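Local coordinates for protein glucose 1-dehydrogenase (Haloferax mediterranei, PDB 2B5V) that oxidises D-glucose and several other aldose sugars with NADP(+) or, less readily, NAD(+) as electron acceptor, using a catalytic zinc ion, at residues T40-I45 against A339-D344. Sequence-based numbering, arbitrary orientation.
Sequences TDHEVI and AAFDDD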
ATOM      1  N   THR A  40      -3.978   4.190 -25.143  1.00 38.05           N
ATOM      2  CA  THR A  40      -2.575   4.116 -25.552  1.00 28.04           C
ATOM      3  C   THR A  40      -2.485   4.217 -27.075  1.00 42.08           C
ATOM      4  O   THR A  40      -1.623   4.914 -27.604  1.00 49.71           O
ATOM      5  CB  THR A  40      -1.930   2.785 -25.090  1.00 45.75           C
ATOM      6  OG1 THR A  40      -2.541   1.690 -25.793  1.00 53.96           O
ATOM      7  CG2 THR A  40      -2.127   2.598 -23.567  1.00 27.31           C
ATOM      8  N   ASP A  41      -3.368   3.515 -27.782  1.00 38.91           N
ATOM      9  CA  ASP A  41      -3.367   3.572 -29.238  1.00 47.26           C
ATOM     10  C   ASP A  41      -3.522   5.010 -29.707  1.00 44.62           C
ATOM     11  O   ASP A  41      -2.941   5.417 -30.721  1.00 43.51           O
ATOM     12  CB  ASP A  41      -4.511   2.733 -29.808  1.00 46.80           C
ATOM     13  CG  ASP A  41      -4.372   1.270 -29.465  1.00 49.14           C
ATOM     14  OD1 ASP A  41      -3.426   0.653 -30.001  1.00 46.01           O
ATOM     15  OD2 ASP A  41      -5.186   0.753 -28.653  1.00 33.31           O
ATOM     16  N   HIS A  42      -4.331   5.775 -28.986  1.00 44.26           N
ATOM     17  CA  HIS A  42      -4.523   7.171 -29.355  1.00 48.16           C
ATOM     18  C   HIS A  42      -3.251   7.963 -29.060  1.00 45.11           C
ATOM     19  O   HIS A  42      -2.864   8.835 -29.835  1.00 43.10           O
ATOM     20  CB  HIS A  42      -5.728   7.766 -28.623  1.00 38.96           C
ATOM     21  CG  HIS A  42      -7.036   7.453 -29.281  1.00 41.73           C
ATOM     22  ND1 HIS A  42      -7.964   6.592 -28.735  1.00 42.53           N
ATOM     23  CD2 HIS A  42      -7.572   7.893 -30.445  1.00 37.34           C
ATOM     24  CE1 HIS A  42      -9.017   6.515 -29.532  1.00 29.64           C
ATOM     25  NE2 HIS A  42      -8.803   7.294 -30.578  1.00 53.34           N
ATOM     26  N   GLU A  43      -2.601   7.646 -27.947  1.00 43.54           N
ATOM     27  CA  GLU A  43      -1.354   8.313 -27.589  1.00 57.73           C
ATOM     28  C   GLU A  43      -0.365   8.167 -28.744  1.00 59.92           C
ATOM     29  O   GLU A  43       0.262   9.147 -29.162  1.00 56.08           O
ATOM     30  CB  GLU A  43      -0.745   7.687 -26.335  1.00 53.25           C
ATOM     31  CG  GLU A  43      -0.850   8.557 -25.091  1.00 80.63           C
ATOM     32  CD  GLU A  43      -2.233   8.549 -24.477  1.00 90.95           C
ATOM     33  OE1 GLU A  43      -3.208   8.881 -25.191  1.00 99.46           O
ATOM     34  OE2 GLU A  43      -2.340   8.211 -23.274  1.00 92.89           O
ATOM     35  N   VAL A  44      -0.225   6.939 -29.247  1.00 53.11           N
ATOM     36  CA  VAL A  44       0.673   6.670 -30.359  1.00 47.58           C
ATOM     37  C   VAL A  44       0.253   7.517 -31.555  1.00 54.00           C
ATOM     38  O   VAL A  44       1.045   8.289 -32.093  1.00 59.81           O
ATOM     39  CB  VAL A  44       0.654   5.175 -30.763  1.00 56.40           C
ATOM     40  CG1 VAL A  44       1.500   4.958 -32.017  1.00 44.18           C
ATOM     41  CG2 VAL A  44       1.188   4.315 -29.624  1.00 33.59           C
ATOM     42  N   ILE A  45      -0.996   7.383 -31.973  1.00 52.93           N
ATOM     43  CA  ILE A  45      -1.470   8.157 -33.102  1.00 66.56           C
ATOM     44  C   ILE A  45      -1.266   9.650 -32.839  1.00 83.19           C
ATOM     45  O   ILE A  45      -1.323  10.461 -33.762  1.00 99.70           O
ATOM     46  CB  ILE A  45      -2.961   7.873 -33.378  1.00 68.73           C
ATOM     47  CG1 ILE A  45      -3.130   6.412 -33.815  1.00 62.23           C
ATOM     48  CG2 ILE A  45      -3.496   8.833 -34.440  1.00 73.28           C
ATOM     49  CD1 ILE A  45      -4.522   6.052 -34.233  1.00 69.63           C
ATOM     50  N   ALA A 339     -12.977   4.681 -38.480  1.00 30.76           N
ATOM     51  CA  ALA A 339     -14.070   5.070 -37.593  1.00 26.82           C
ATOM     52  C   ALA A 339     -13.822   4.620 -36.154  1.00 32.32           C
ATOM     53  O   ALA A 339     -14.302   5.245 -35.212  1.00 38.09           O
ATOM     54  CB  ALA A 339     -15.387   4.478 -38.106  1.00 25.64           C
ATOM     55  N   ALA A 340     -13.053   3.544 -35.990  1.00 40.02           N
ATOM     56  CA  ALA A 340     -12.760   2.994 -34.663  1.00 28.29           C
ATOM     57  C   ALA A 340     -11.931   3.942 -33.832  1.00 34.54           C
ATOM     58  O   ALA A 340     -11.863   3.799 -32.596  1.00 30.56           O
ATOM     59  CB  ALA A 340     -12.031   1.645 -34.788  1.00 27.11           C
ATOM     60  N   PHE A 341     -11.301   4.908 -34.498  1.00 33.27           N
ATOM     61  CA  PHE A 341     -10.452   5.872 -33.785  1.00 40.10           C
ATOM     62  C   PHE A 341     -11.059   7.253 -33.543  1.00 39.01           C
ATOM     63  O   PHE A 341     -10.432   8.106 -32.930  1.00 31.67           O
ATOM     64  CB  PHE A 341      -9.105   6.041 -34.497  1.00 34.03           C
ATOM     65  CG  PHE A 341      -8.311   4.779 -34.593  1.00 25.29           C
ATOM     66  CD1 PHE A 341      -8.469   3.919 -35.674  1.00 31.33           C
ATOM     67  CD2 PHE A 341      -7.402   4.439 -33.591  1.00 33.50           C
ATOM     68  CE1 PHE A 341      -7.730   2.737 -35.745  1.00 30.32           C
ATOM     69  CE2 PHE A 341      -6.668   3.266 -33.665  1.00 34.55           C
ATOM     70  CZ  PHE A 341      -6.832   2.415 -34.737  1.00 31.36           C
ATOM     71  N   ASP A 342     -12.262   7.495 -34.037  1.00 37.39           N
ATOM     72  CA  ASP A 342     -12.885   8.781 -33.771  1.00 49.42           C
ATOM     73  C   ASP A 342     -13.332   8.739 -32.316  1.00 42.14           C
ATOM     74  O   ASP A 342     -14.056   7.840 -31.913  1.00 57.70           O
ATOM     75  CB  ASP A 342     -14.093   8.993 -34.681  1.00 57.84           C
ATOM     76  CG  ASP A 342     -13.734   8.879 -36.139  1.00 88.07           C
ATOM     77  OD1 ASP A 342     -12.740   9.515 -36.552  1.00 95.89           O
ATOM     78  OD2 ASP A 342     -14.442   8.154 -36.871  1.00 99.70           O
ATOM     79  N   ASP A 343     -12.907   9.706 -31.519  1.00 36.43           N
ATOM     80  CA  ASP A 343     -13.284   9.701 -30.124  1.00 43.96           C
ATOM     81  C   ASP A 343     -14.030  10.950 -29.686  1.00 52.42           C
ATOM     82  O   ASP A 343     -13.526  12.062 -29.797  1.00 75.58           O
ATOM     83  CB  ASP A 343     -12.040   9.510 -29.246  1.00 57.82           C
ATOM     84  CG  ASP A 343     -12.364   9.492 -27.749  1.00 68.82           C
ATOM     85  OD1 ASP A 343     -13.264   8.725 -27.319  1.00 56.77           O
ATOM     86  OD2 ASP A 343     -11.705  10.245 -27.001  1.00 75.86           O
ATOM     87  N   ASP A 344     -15.246  10.757 -29.196  1.00 35.98           N
ATOM     88  CA  ASP A 344     -16.036  11.865 -28.684  1.00 34.51           C
ATOM     89  C   ASP A 344     -16.724  11.352 -27.425  1.00 37.54           C
ATOM     90  O   ASP A 344     -16.629  10.163 -27.093  1.00 29.47           O
ATOM     91  CB  ASP A 344     -17.056  12.344 -29.710  1.00 36.62           C
ATOM     92  CG  ASP A 344     -17.977  11.246 -30.169  1.00 37.55           C
ATOM     93  OD1 ASP A 344     -18.533  10.529 -29.309  1.00 43.04           O
ATOM     94  OD2 ASP A 344     -18.150  11.102 -31.396  1.00 56.29           O
TER
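Phe341 overlaps the end of Ile45, whose CD1 approaches the ring obliquely, 3.4 Å from Phe341 CD2, the two side chains crossing at about a right angle. The contact joins helix 39-46, in the GroES-like part of this member of the zinc-containing alcohol dehydrogenase family, to the loop between strands 328-333 and 349-353, nearly 300 residues further on. Ile45 gets there with CG1 anti to its carbonyl carbon (chi1 -65°) and an extended chain beyond. One turn earlier on the helix, Asp41 CB comes to the edge of the Phe341 ring, 4.5 Å from CE2. Val37 and Ile352 also touch the buried Phe341 side chain. Asp41 turns its carboxylate elsewhere, OD2 to Asp38 N and OD1 to Gly62 N; since Asp38 is a zinc ligand, the same helix that packs on Phe341 also borders the metal site. The polar link is His42 NE2 to Phe341 O, 3.0 Å long and nearly straight at 166°. The oxygen lies in the imidazole plane, while the donor stands 33° out of the carbonyl plane. With an alanine in place of His42, Phe341 O would probably lose this N-H donor, and a gap would be left beside Phe341 O and Asp343 CB, where the imidazole now lies. Beyond that bond, Asp343 CB sits 4.1 Å from His42 NE2, obliquely to the ring.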